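Local coordinates for arginase (RocF) (PDB 4G3H), which probably catalyses the manganese-dependent hydrolysis of L-arginine to L-ornithine and urea, as a member of the arginase family, at residues A30-V35 with I305-K310; A92-I97 with Y230-L235; V180-R185 with D206-N211; L254-L259 with L299-L304. All blocks are in the same frame, centred on the assembly; numbering follows the deposited sequence.

Contact 1. Residues A30-V35 with I305-K310; sequences ATHGDV and IINSCK
The beta turn that follows helix 16-30 meets the last turns of helix 293-309 where the ring of His32 lies against Ile306. One face of the imidazole is covered by Ile306 CG2, 3.8 Å from the centroid of the His32 ring and 25° off the ring normal, which is a CH-pi contact. The methyl is displaced toward the rim, Ile306 CG2 lying 3.5 Å from His32 ND1, while Ile306 CD1 comes within 3.6 Å of His32 CD2. With Ile306 CG1 anti to the carbonyl carbon (chi1 -64°), both branches of the isoleucine reach the same ring.

The turn is of type I, from Thr31 to Asp34, and its Asp34 N to Thr31 O bond measures 3.2 Å. The contact joins the loop after helix 16-30 of the arginase alpha/beta fold to its last helix, away from the manganese site. At the ring edge, Asn307 OD1 approaches His32 CE1 to 3.6 Å, the amide plane turned 57° from the ring. Asn307 OD1 accepts from Lys310 NZ at 3.0 Å. The two ring nitrogens have separate partners: His32 NE2 is hydrogen-bonded to Asp303, one turn before Ile306 and Asn307 on helix 293-309, and a water lies in the ring plane 2.6 Å from His32 ND1, with a weak bond to Lys310.

Contact 2. Residues A92-I97 with Y230-L235; sequences ANMFGI and YLSLDL. With MN (manganese (II) ion), chain E; MN (manganese (II) ion), chain F.
Met94, in the first turn of helix 94-104, makes the first contact with strand 228-234, its side chain reaching both Ser232 and Tyr230. Met94 CG lies 4.1 Å from Ser232 OG. The chain leaves the backbone with CG anti to N (chi1 -179°) and bends at chi2, after which Met94 CE comes to 4.1 Å from Tyr230 CE2. The two side chains run past each other in opposite directions, and the methyl meets the ring obliquely.

In the arginase fold the strand is an inner member of the parallel eight-stranded sheet, and helix 94-104 packs on one side of it. Alternation along the strand sends Tyr230, Ser232 and Asp234 to the side of this helix, and Leu231 and Leu233 to the other. At the C-terminal end Asp234 OD2 bridges the two manganese ions, 2.5 Å from the manganese of chain E and 2.3 Å from the manganese of chain F. Asp116 also serves both metals, while Asp120 completes the protein ligands of the chain E ion and His118 and Asp236 those of the chain F ion.

One turn after Met94, Ile97 crosses Tyr230 at about a right angle. Ile97 CG2, anti to the backbone N, comes to 3.6 Å from Tyr230 OH and 4.4 Å from Tyr230 CE1. The buried hydroxyl is hydrogen-bonded to Glu278 on neighbouring strand 274-280, and Ser232 OG has a weak bond to the same carboxylate. Phe98, the next residue of the helix, meets the tyrosine ring edge-to-face.

Contact 3. Residues V180-R185 with D206-N211; sequences VYFGVR and DAIREN
Ile208 of helix 205-210 drives its CD1 methyl into the bend where strand 179-182 of the parallel arginase sheet ends. The tight part is narrow: CD1 is the one side-chain atom of Ile208 within 4.2 Å of segment 180-185, and only 86 Å² is buried in all, both sides summed. Ile208 CD1 lies 3.7 Å from Gly183 N and 4.2 Å from Phe182 CB. The phenyl ring of Phe182 presents its edge to this methyl, which lies near the ring plane. An extended isoleucine chain beyond CB carries CD1 to the end of the strand.

Gly183 takes a positive phi of 78°, a conformation that favours glycine, and turns the chain out of the sheet. The covering of this apolar patch is shared: Leu262 of helix 256-269 touches both Phe182 and Ile208, Leu254 also packs on Ile208, and Phe182 further meets Val215 and Thr219 of helix 212-223.

On the solvent side, Asp206, Arg209 and Glu210 occupy the exposed surface of the helix, and their side chains make no contact with the strand segment. Arg209 there makes a salt bridge with Glu258. Asn211, at the helix end, is also the N-cap of the next helix, its OD1 accepting from Glu214 N. Back at the glycine, the carbonyl is held from within its own segment: Arg185 NH2 donates to Gly183 O at 3.1 Å, with an N-H...O angle of 137° and the donor tilted 15° from the carbonyl plane.

Contact 4. Residues L254-L259 with L299-L304; sequences LSFDEL and LEILDL
Phe256 opens helix 256-269 and reaches helix 293-309, two helices of the arginase alpha/beta fold, through the far side of its ring. With CG anti to the backbone N (chi1 174°), the bond from CB carries the ring across to Glu300 and Ile301. Phe256 CD1 is the first ring atom to touch, 4.0 Å from Ile301 CD1. Next along that side Phe256 CE1 makes the closer approach, 3.4 Å to Ile301 CD1, which lies oblique to the ring. On the other side Phe256 CE2 is 3.5 Å from Glu300 OE1. At the tip Phe256 CZ meets the glutamate twice, with OE1 near the ring plane and Glu300 CB in that plane at 3.9 Å. The carboxylate is turned 77° from the ring, and its oxygen faces the aromatic C-H edge.

One turn along the helix from Phe256, Leu259 CD2 comes 3.9 Å from Ile301 CD1, a methyl that thus touches two side chains one helical turn apart. Leu263, a further turn along, also packs on Ile301. The helix start is secured by a capping box: Glu258 N donates to Ser255 OG at 3.0 Å, and Ser255 N returns a bond to Glu258 OE2 at 2.8 Å, with an N-H...O angle of 160°.

In the fold
Contact 1 joins the loop after helix 16-30 to the C-terminal helix and spans the other three in sequence; contact 3 falls between the segments of contact 2, and contact 4 follows both. Contacts 2 and 3 reach the same parallel sheet, with centres about 18 Å apart, and contact 2 holds a manganese ligand near the chain centre. Contacts 1 and 4 share helix 293-309 and touch through His32 and Asp303; their centres are about 15 Å apart. Contact 4 also meets contact 2, where Leu233 packs on Ile301 and Leu259, and contact 3, through the Arg209-Glu258 salt bridge. A continuous path thus runs from the terminal helix to the metal-bearing strand.

Contact 1. Residues A30-V35 with I305-K310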
loop_
_atom_site.group_PDB
_atom_site.type_symbol
_atom_site.label_atom_id
_atom_site.label_comp_id
_atom_site.label_asym_id
_atom_site.label_seq_id
_atom_site.Cartn_x
_atom_site.Cartn_y
_atom_site.Cartn_z
ATOM N N ALA A 30 -1.118 -8.473 21.361
ATOM C CA ALA A 30 -0.305 -8.802 22.394
ATOM C C ALA A 30 0.735 -7.805 22.753
ATOM O O ALA A 30 1.089 -7.762 23.752
ATOM C CB ALA A 30 0.272 -10.095 22.239
ATOM N N THR A 31 1.302 -7.141 21.822
ATOM C CA THR A 31 2.297 -6.249 22.099
ATOM C C THR A 31 2.015 -4.796 22.102
ATOM O O THR A 31 1.637 -4.358 23.055
ATOM C CB THR A 31 3.379 -6.491 21.106
ATOM O OG1 THR A 31 3.056 -6.309 19.776
ATOM C CG2 THR A 31 3.883 -7.660 21.218
ATOM N N HIS A 32 1.993 -4.162 21.003
ATOM C CA HIS A 32 1.675 -2.793 20.708
ATOM C C HIS A 32 0.162 -2.430 21.091
ATOM O O HIS A 32 -0.153 -1.434 21.445
ATOM C CB HIS A 32 2.006 -2.319 19.337
ATOM C CG HIS A 32 3.415 -2.382 18.958
ATOM N ND1 HIS A 32 4.334 -1.511 19.334
ATOM C CD2 HIS A 32 4.032 -3.254 18.194
ATOM C CE1 HIS A 32 5.449 -1.848 18.816
ATOM N NE2 HIS A 32 5.276 -2.884 18.087
ATOM N N GLY A 33 -0.670 -3.381 20.862
ATOM C CA GLY A 33 -2.012 -3.428 21.168
ATOM C C GLY A 33 -2.404 -3.667 22.633
ATOM O O GLY A 33 -3.381 -3.769 22.958
ATOM N N ASP A 34 -1.434 -3.724 23.475
ATOM C CA ASP A 34 -1.675 -3.959 24.885
ATOM C C ASP A 34 -0.901 -2.895 25.650
ATOM O O ASP A 34 -0.064 -2.207 25.069
ATOM C CB ASP A 34 -1.204 -5.367 25.266
ATOM C CG ASP A 34 -1.831 -5.865 26.544
ATOM O OD1 ASP A 34 -1.891 -7.098 26.725
ATOM O OD2 ASP A 34 -2.267 -5.038 27.376
ATOM N N VAL A 35 -1.188 -2.740 26.937
ATOM C CA VAL A 35 -0.486 -1.746 27.741
ATOM C C VAL A 35 0.920 -2.239 28.073
ATOM O O VAL A 35 1.093 -3.271 28.719
ATOM C CB VAL A 35 -1.255 -1.436 29.050
ATOM C CG1 VAL A 35 -1.823 -2.708 29.617
ATOM C CG2 VAL A 35 -0.334 -0.767 30.064
ATOM N N ILE A 305 7.907 0.562 12.120
ATOM C CA ILE A 305 6.933 1.546 11.659
ATOM C C ILE A 305 6.154 2.129 12.831
ATOM O O ILE A 305 5.995 3.347 12.951
ATOM C CB ILE A 305 5.917 0.916 10.696
ATOM C CG1 ILE A 305 6.636 0.396 9.451
ATOM C CG2 ILE A 305 4.834 1.930 10.349
ATOM C CD1 ILE A 305 5.736 -0.364 8.497
ATOM N N ILE A 306 5.667 1.246 13.693
ATOM C CA ILE A 306 4.888 1.664 14.847
ATOM C C ILE A 306 5.683 2.530 15.812
ATOM O O ILE A 306 5.214 3.594 16.237
ATOM C CB ILE A 306 4.339 0.445 15.593
ATOM C CG1 ILE A 306 3.360 -0.302 14.679
ATOM C CG2 ILE A 306 3.639 0.887 16.885
ATOM C CD1 ILE A 306 2.887 -1.637 15.232
ATOM N N ASN A 307 6.894 2.089 16.145
ATOM C CA ASN A 307 7.730 2.836 17.071
ATOM C C ASN A 307 8.183 4.197 16.549
ATOM O O ASN A 307 8.452 5.105 17.330
ATOM C CB ASN A 307 8.929 1.987 17.498
ATOM C CG ASN A 307 8.516 0.811 18.375
ATOM O OD1 ASN A 307 7.668 0.955 19.255
ATOM N ND2 ASN A 307 9.112 -0.352 18.139
ATOM N N SER A 308 8.251 4.357 15.236
ATOM C CA SER A 308 8.656 5.640 14.667
ATOM C C SER A 308 7.475 6.596 14.539
ATOM O O SER A 308 7.611 7.788 14.795
ATOM C CB SER A 308 9.280 5.447 13.283
ATOM O OG SER A 308 10.414 4.602 13.353
ATOM N N CYS A 309 6.315 6.068 14.157
ATOM C CA CYS A 309 5.129 6.897 13.953
ATOM C C CYS A 309 4.268 7.208 15.177
ATOM O O CYS A 309 3.476 8.150 15.144
ATOM C CB CYS A 309 4.237 6.271 12.872
ATOM S SG CYS A 309 5.055 6.012 11.271
ATOM N N LYS A 310 4.407 6.437 16.250
ATOM C CA LYS A 310 3.581 6.683 17.426
ATOM C C LYS A 310 3.874 8.025 18.096
ATOM O O LYS A 310 2.984 8.633 18.688
ATOM C CB LYS A 310 3.734 5.545 18.441
ATOM C CG LYS A 310 5.086 5.447 19.098
ATOM C CD LYS A 310 5.116 4.256 20.027
ATOM C CE LYS A 310 6.499 4.001 20.589
ATOM N NZ LYS A 310 6.525 2.710 21.340
HETATM O O HOH W 1 4.239 0.326 21.145
#

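Contact 2. Residues A92-I97 with Y230-L235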
loop_
_atom_site.group_PDB
_atom_site.type_symbol
_atom_site.label_atom_id
_atom_site.label_comp_id
_atom_site.label_asym_id
_atom_site.label_seq_id
_atom_site.Cartn_x
_atom_site.Cartn_y
_atom_site.Cartn_z
ATOM N N ALA A 92 -4.197 -4.785 -4.214
ATOM C CA ALA A 92 -5.321 -4.266 -4.984
ATOM C C ALA A 92 -6.252 -3.424 -4.114
ATOM O O ALA A 92 -6.899 -2.509 -4.614
ATOM C CB ALA A 92 -6.099 -5.413 -5.633
ATOM N N ASN A 93 -6.310 -3.723 -2.814
ATOM C CA ASN A 93 -7.176 -2.975 -1.895
ATOM C C ASN A 93 -6.713 -1.536 -1.683
ATOM O O ASN A 93 -7.448 -0.712 -1.136
ATOM C CB ASN A 93 -7.261 -3.671 -0.533
ATOM C CG ASN A 93 -7.957 -5.015 -0.604
ATOM O OD1 ASN A 93 -8.875 -5.206 -1.399
ATOM N ND2 ASN A 93 -7.536 -5.950 0.245
ATOM N N MET A 94 -5.490 -1.244 -2.113
ATOM C CA MET A 94 -4.930 0.092 -1.968
ATOM C C MET A 94 -5.804 1.131 -2.674
ATOM O O MET A 94 -5.883 2.275 -2.242
ATOM C CB MET A 94 -3.500 0.118 -2.526
ATOM C CG MET A 94 -2.781 1.453 -2.421
ATOM S SD MET A 94 -2.978 2.495 -3.896
ATOM C CE MET A 94 -2.040 3.967 -3.400
ATOM N N PHE A 95 -6.469 0.732 -3.752
ATOM C CA PHE A 95 -7.319 1.673 -4.475
ATOM C C PHE A 95 -8.425 2.238 -3.590
ATOM O O PHE A 95 -8.491 3.449 -3.362
ATOM C CB PHE A 95 -7.956 1.012 -5.702
ATOM C CG PHE A 95 -8.931 1.902 -6.418
ATOM C CD1 PHE A 95 -8.500 3.083 -7.015
ATOM C CD2 PHE A 95 -10.285 1.592 -6.450
ATOM C CE1 PHE A 95 -9.404 3.947 -7.628
ATOM C CE2 PHE A 95 -11.203 2.453 -7.065
ATOM C CZ PHE A 95 -10.758 3.631 -7.652
ATOM N N GLY A 96 -9.295 1.358 -3.101
ATOM C CA GLY A 96 -10.387 1.795 -2.250
ATOM C C GLY A 96 -9.900 2.550 -1.024
ATOM O O GLY A 96 -10.484 3.560 -0.633
ATOM N N ILE A 97 -8.822 2.069 -0.416
ATOM C CA ILE A 97 -8.269 2.716 0.770
ATOM C C ILE A 97 -7.766 4.135 0.463
ATOM O O ILE A 97 -8.044 5.086 1.205
ATOM C CB ILE A 97 -7.086 1.890 1.349
ATOM C CG1 ILE A 97 -7.599 0.555 1.896
ATOM C CG2 ILE A 97 -6.385 2.669 2.450
ATOM C CD1 ILE A 97 -6.496 -0.414 2.271
ATOM N N TYR A 230 1.323 9.483 1.860
ATOM C CA TYR A 230 0.774 8.152 2.095
ATOM C C TYR A 230 1.878 7.150 1.736
ATOM O O TYR A 230 2.413 7.187 0.623
ATOM C CB TYR A 230 -0.446 7.929 1.187
ATOM C CG TYR A 230 -1.111 6.572 1.319
ATOM C CD1 TYR A 230 -2.141 6.356 2.241
ATOM C CD2 TYR A 230 -0.710 5.499 0.517
ATOM C CE1 TYR A 230 -2.758 5.098 2.358
ATOM C CE2 TYR A 230 -1.314 4.241 0.627
ATOM C CZ TYR A 230 -2.335 4.047 1.548
ATOM O OH TYR A 230 -2.920 2.803 1.653
ATOM N N LEU A 231 2.240 6.276 2.673
ATOM C CA LEU A 231 3.267 5.271 2.384
ATOM C C LEU A 231 2.639 3.888 2.216
ATOM O O LEU A 231 1.919 3.399 3.094
ATOM C CB LEU A 231 4.336 5.213 3.487
ATOM C CG LEU A 231 5.538 4.341 3.067
ATOM C CD1 LEU A 231 6.821 4.881 3.675
ATOM C CD2 LEU A 231 5.312 2.879 3.465
ATOM N N SER A 232 2.915 3.265 1.076
ATOM C CA SER A 232 2.386 1.940 0.795
ATOM C C SER A 232 3.546 0.974 0.600
ATOM O O SER A 232 4.332 1.113 -0.335
ATOM C CB SER A 232 1.511 1.975 -0.458
ATOM O OG SER A 232 0.795 0.765 -0.598
ATOM N N LEU A 233 3.643 -0.008 1.490
ATOM C CA LEU A 233 4.723 -0.984 1.442
ATOM C C LEU A 233 4.272 -2.393 1.085
ATOM O O LEU A 233 3.468 -3.001 1.801
ATOM C CB LEU A 233 5.460 -1.029 2.796
ATOM C CG LEU A 233 6.349 -2.266 3.060
ATOM C CD1 LEU A 233 7.454 -2.349 2.012
ATOM C CD2 LEU A 233 6.946 -2.207 4.453
ATOM N N ASP A 234 4.818 -2.906 -0.016
ATOM C CA ASP A 234 4.543 -4.263 -0.488
ATOM C C ASP A 234 5.802 -5.062 -0.138
ATOM O O ASP A 234 6.888 -4.754 -0.621
ATOM C CB ASP A 234 4.332 -4.269 -2.006
ATOM C CG ASP A 234 3.979 -5.651 -2.546
ATOM O OD1 ASP A 234 4.432 -6.680 -1.982
ATOM O OD2 ASP A 234 3.249 -5.707 -3.555
ATOM N N LEU A 235 5.655 -6.090 0.686
ATOM C CA LEU A 235 6.794 -6.884 1.119
ATOM C C LEU A 235 7.613 -7.542 0.003
ATOM O O LEU A 235 8.764 -7.923 0.220
ATOM C CB LEU A 235 6.330 -7.941 2.128
ATOM C CG LEU A 235 5.731 -7.383 3.433
ATOM C CD1 LEU A 235 5.053 -8.503 4.210
ATOM C CD2 LEU A 235 6.823 -6.721 4.275
HETATM MN MN MN E . 1.993 -4.341 -5.197
HETATM MN MN MN F . 4.179 -6.240 -5.624
#

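Contact 3. Residues V180-R185 with D206-N211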
loop_
_atom_site.group_PDB
_atom_site.type_symbol
_atom_site.label_atom_id
_atom_site.label_comp_id
_atom_site.label_asym_id
_atom_site.label_seq_id
_atom_site.Cartn_x
_atom_site.Cartn_y
_atom_site.Cartn_z
ATOM N N VAL A 180 6.278 8.160 -5.859
ATOM C CA VAL A 180 7.670 7.737 -5.877
ATOM C C VAL A 180 7.805 6.231 -5.691
ATOM O O VAL A 180 7.459 5.681 -4.641
ATOM C CB VAL A 180 8.484 8.465 -4.781
ATOM C CG1 VAL A 180 9.966 8.124 -4.916
ATOM C CG2 VAL A 180 8.268 9.973 -4.886
ATOM N N TYR A 181 8.310 5.569 -6.724
ATOM C CA TYR A 181 8.495 4.124 -6.703
ATOM C C TYR A 181 9.844 3.730 -6.114
ATOM O O TYR A 181 10.864 4.341 -6.422
ATOM C CB TYR A 181 8.408 3.559 -8.120
ATOM C CG TYR A 181 7.015 3.393 -8.679
ATOM C CD1 TYR A 181 6.059 2.617 -8.012
ATOM C CD2 TYR A 181 6.681 3.928 -9.929
ATOM C CE1 TYR A 181 4.808 2.368 -8.582
ATOM C CE2 TYR A 181 5.443 3.688 -10.506
ATOM C CZ TYR A 181 4.509 2.903 -9.833
ATOM O OH TYR A 181 3.298 2.623 -10.434
ATOM N N PHE A 182 9.846 2.693 -5.285
ATOM C CA PHE A 182 11.075 2.198 -4.672
ATOM C C PHE A 182 11.192 0.696 -4.905
ATOM O O PHE A 182 10.304 -0.062 -4.516
ATOM C CB PHE A 182 11.067 2.465 -3.162
ATOM C CG PHE A 182 11.074 3.927 -2.797
ATOM C CD1 PHE A 182 12.277 4.620 -2.669
ATOM C CD2 PHE A 182 9.878 4.610 -2.580
ATOM C CE1 PHE A 182 12.290 5.974 -2.328
ATOM C CE2 PHE A 182 9.880 5.964 -2.240
ATOM C CZ PHE A 182 11.091 6.646 -2.113
ATOM N N GLY A 183 12.281 0.277 -5.545
ATOM C CA GLY A 183 12.516 -1.138 -5.795
ATOM C C GLY A 183 11.755 -1.805 -6.931
ATOM O O GLY A 183 11.833 -3.026 -7.093
ATOM N N VAL A 184 11.027 -1.026 -7.724
ATOM C CA VAL A 184 10.259 -1.586 -8.838
ATOM C C VAL A 184 11.187 -2.283 -9.833
ATOM O O VAL A 184 12.157 -1.695 -10.308
ATOM C CB VAL A 184 9.455 -0.487 -9.563
ATOM C CG1 VAL A 184 8.751 -1.064 -10.780
ATOM C CG2 VAL A 184 8.441 0.124 -8.606
ATOM N N ARG A 185 10.881 -3.536 -10.158
ATOM C CA ARG A 185 11.729 -4.290 -11.068
ATOM C C ARG A 185 11.000 -5.301 -11.941
ATOM O O ARG A 185 11.626 -5.988 -12.742
ATOM C CB ARG A 185 12.808 -5.011 -10.262
ATOM C CG ARG A 185 12.257 -5.795 -9.076
ATOM C CD ARG A 185 13.374 -6.459 -8.312
ATOM N NE ARG A 185 12.906 -7.383 -7.283
ATOM C CZ ARG A 185 12.400 -7.028 -6.105
ATOM N NH1 ARG A 185 12.018 -7.967 -5.252
ATOM N NH2 ARG A 185 12.274 -5.746 -5.774
ATOM N N ASP A 206 19.175 -1.124 -7.163
ATOM C CA ASP A 206 20.582 -0.740 -7.233
ATOM C C ASP A 206 20.846 0.689 -6.765
ATOM O O ASP A 206 21.824 0.936 -6.060
ATOM C CB ASP A 206 21.114 -0.923 -8.658
ATOM C CG ASP A 206 21.113 -2.378 -9.102
ATOM O OD1 ASP A 206 21.666 -3.229 -8.374
ATOM O OD2 ASP A 206 20.565 -2.676 -10.184
ATOM N N ALA A 207 19.990 1.631 -7.152
ATOM C CA ALA A 207 20.173 3.019 -6.732
ATOM C C ALA A 207 20.046 3.107 -5.216
ATOM O O ALA A 207 20.792 3.833 -4.562
ATOM C CB ALA A 207 19.131 3.924 -7.391
ATOM N N ILE A 208 19.091 2.361 -4.669
ATOM C CA ILE A 208 18.856 2.339 -3.232
ATOM C C ILE A 208 20.060 1.735 -2.518
ATOM O O ILE A 208 20.515 2.248 -1.501
ATOM C CB ILE A 208 17.587 1.509 -2.891
ATOM C CG1 ILE A 208 16.336 2.237 -3.401
ATOM C CG2 ILE A 208 17.503 1.265 -1.394
ATOM C CD1 ILE A 208 15.072 1.393 -3.391
ATOM N N ARG A 209 20.572 0.639 -3.064
ATOM C CA ARG A 209 21.716 -0.045 -2.486
ATOM C C ARG A 209 23.002 0.772 -2.607
ATOM O O ARG A 209 23.812 0.801 -1.682
ATOM C CB ARG A 209 21.889 -1.403 -3.164
ATOM C CG ARG A 209 23.116 -2.180 -2.735
ATOM C CD ARG A 209 23.050 -3.593 -3.294
ATOM N NE ARG A 209 21.922 -4.332 -2.733
ATOM C CZ ARG A 209 21.247 -5.276 -3.380
ATOM N NH1 ARG A 209 21.584 -5.597 -4.622
ATOM N NH2 ARG A 209 20.239 -5.901 -2.783
ATOM N N GLU A 210 23.177 1.439 -3.744
ATOM C CA GLU A 210 24.367 2.247 -3.990
ATOM C C GLU A 210 24.419 3.526 -3.163
ATOM O O GLU A 210 25.470 3.890 -2.638
ATOM C CB GLU A 210 24.460 2.621 -5.468
ATOM C CG GLU A 210 24.787 1.471 -6.400
ATOM C CD GLU A 210 24.958 1.938 -7.832
ATOM O OE1 GLU A 210 25.759 2.871 -8.058
ATOM O OE2 GLU A 210 24.296 1.376 -8.730
ATOM N N ASN A 211 23.292 4.216 -3.057
ATOM C CA ASN A 211 23.249 5.454 -2.295
ATOM C C ASN A 211 21.824 5.763 -1.839
ATOM O O ASN A 211 21.052 6.448 -2.527
ATOM C CB ASN A 211 23.791 6.613 -3.138
ATOM C CG ASN A 211 24.232 7.800 -2.292
ATOM O OD1 ASN A 211 23.639 8.090 -1.248
ATOM N ND2 ASN A 211 25.268 8.502 -2.749
#

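Contact 4. Residues L254-L259 with L299-L304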
loop_
_atom_site.group_PDB
_atom_site.type_symbol
_atom_site.label_atom_id
_atom_site.label_comp_id
_atom_site.label_asym_id
_atom_site.label_seq_id
_atom_site.Cartn_x
_atom_site.Cartn_y
_atom_site.Cartn_z
ATOM N N LEU A 254 15.598 -6.085 -2.462
ATOM C CA LEU A 254 16.338 -5.581 -1.317
ATOM C C LEU A 254 16.491 -6.660 -0.263
ATOM O O LEU A 254 15.728 -7.626 -0.229
ATOM C CB LEU A 254 15.610 -4.395 -0.679
ATOM C CG LEU A 254 15.511 -3.092 -1.461
ATOM C CD1 LEU A 254 14.670 -2.114 -0.651
ATOM C CD2 LEU A 254 16.906 -2.523 -1.726
ATOM N N SER A 255 17.486 -6.478 0.593
ATOM C CA SER A 255 17.729 -7.392 1.697
ATOM C C SER A 255 16.838 -6.876 2.820
ATOM O O SER A 255 16.365 -5.742 2.774
ATOM C CB SER A 255 19.177 -7.306 2.148
ATOM O OG SER A 255 19.422 -6.054 2.773
ATOM N N PHE A 256 16.617 -7.702 3.833
ATOM C CA PHE A 256 15.800 -7.309 4.970
ATOM C C PHE A 256 16.360 -6.039 5.628
ATOM O O PHE A 256 15.608 -5.116 5.949
ATOM C CB PHE A 256 15.754 -8.467 5.970
ATOM C CG PHE A 256 15.057 -8.140 7.260
ATOM C CD1 PHE A 256 13.758 -7.649 7.264
ATOM C CD2 PHE A 256 15.695 -8.363 8.479
ATOM C CE1 PHE A 256 13.101 -7.385 8.463
ATOM C CE2 PHE A 256 15.050 -8.105 9.684
ATOM C CZ PHE A 256 13.749 -7.615 9.680
ATOM N N ASP A 257 17.678 -5.983 5.817
ATOM C CA ASP A 257 18.312 -4.817 6.445
ATOM C C ASP A 257 18.259 -3.562 5.577
ATOM O O ASP A 257 18.156 -2.442 6.093
ATOM C CB ASP A 257 19.767 -5.127 6.807
ATOM C CG ASP A 257 19.880 -6.044 8.008
ATOM O OD1 ASP A 257 19.327 -5.695 9.072
ATOM O OD2 ASP A 257 20.521 -7.106 7.895
ATOM N N GLU A 258 18.336 -3.744 4.264
ATOM C CA GLU A 258 18.261 -2.613 3.359
ATOM C C GLU A 258 16.878 -1.966 3.484
ATOM O O GLU A 258 16.770 -0.741 3.589
ATOM C CB GLU A 258 18.529 -3.069 1.919
ATOM C CG GLU A 258 20.013 -3.123 1.584
ATOM C CD GLU A 258 20.319 -3.893 0.309
ATOM O OE1 GLU A 258 21.475 -3.811 -0.160
ATOM O OE2 GLU A 258 19.417 -4.580 -0.220
ATOM N N LEU A 259 15.826 -2.790 3.489
ATOM C CA LEU A 259 14.455 -2.286 3.622
ATOM C C LEU A 259 14.300 -1.546 4.945
ATOM O O LEU A 259 13.729 -0.456 4.987
ATOM C CB LEU A 259 13.427 -3.434 3.543
ATOM C CG LEU A 259 11.959 -3.058 3.839
ATOM C CD1 LEU A 259 11.501 -1.955 2.898
ATOM C CD2 LEU A 259 11.066 -4.260 3.687
ATOM N N LEU A 299 7.081 -8.787 11.488
ATOM C CA LEU A 299 6.770 -8.208 12.786
ATOM C C LEU A 299 7.790 -7.132 13.157
ATOM O O LEU A 299 7.450 -6.144 13.799
ATOM C CB LEU A 299 6.716 -9.305 13.856
ATOM C CG LEU A 299 5.412 -10.110 13.817
ATOM C CD1 LEU A 299 5.465 -11.265 14.801
ATOM C CD2 LEU A 299 4.252 -9.186 14.143
ATOM N N GLU A 300 9.039 -7.323 12.749
ATOM C CA GLU A 300 10.078 -6.335 13.023
ATOM C C GLU A 300 9.847 -5.090 12.170
ATOM O O GLU A 300 10.065 -3.970 12.627
ATOM C CB GLU A 300 11.461 -6.927 12.752
ATOM C CG GLU A 300 11.912 -7.913 13.824
ATOM C CD GLU A 300 13.223 -8.601 13.488
ATOM O OE1 GLU A 300 14.179 -7.905 13.084
ATOM O OE2 GLU A 300 13.297 -9.837 13.640
ATOM N N ILE A 301 9.397 -5.289 10.935
ATOM C CA ILE A 301 9.091 -4.174 10.041
ATOM C C ILE A 301 7.993 -3.354 10.725
ATOM O O ILE A 301 8.056 -2.122 10.795
ATOM C CB ILE A 301 8.528 -4.668 8.682
ATOM C CG1 ILE A 301 9.503 -5.644 8.016
ATOM C CG2 ILE A 301 8.245 -3.480 7.773
ATOM C CD1 ILE A 301 10.781 -5.022 7.539
ATOM N N LEU A 302 6.986 -4.056 11.230
ATOM C CA LEU A 302 5.862 -3.415 11.907
ATOM C C LEU A 302 6.301 -2.658 13.165
ATOM O O LEU A 302 5.875 -1.520 13.371
ATOM C CB LEU A 302 4.777 -4.454 12.233
ATOM C CG LEU A 302 3.603 -4.667 11.249
ATOM C CD1 LEU A 302 3.876 -4.032 9.883
ATOM C CD2 LEU A 302 3.329 -6.159 11.109
ATOM N N ASP A 303 7.149 -3.272 13.994
ATOM C CA ASP A 303 7.644 -2.595 15.200
ATOM C C ASP A 303 8.339 -1.292 14.820
ATOM O O ASP A 303 8.150 -0.263 15.462
ATOM C CB ASP A 303 8.660 -3.452 15.962
ATOM C CG ASP A 303 8.045 -4.679 16.588
ATOM O OD1 ASP A 303 6.876 -4.612 17.026
ATOM O OD2 ASP A 303 8.746 -5.712 16.658
ATOM N N LEU A 304 9.163 -1.356 13.781
ATOM C CA LEU A 304 9.895 -0.193 13.307
ATOM C C LEU A 304 8.940 0.921 12.871
ATOM O O LEU A 304 9.140 2.087 13.207
ATOM C CB LEU A 304 10.808 -0.605 12.149
ATOM C CG LEU A 304 11.696 0.446 11.483
ATOM C CD1 LEU A 304 12.860 -0.241 10.807
ATOM C CD2 LEU A 304 10.899 1.240 10.478
#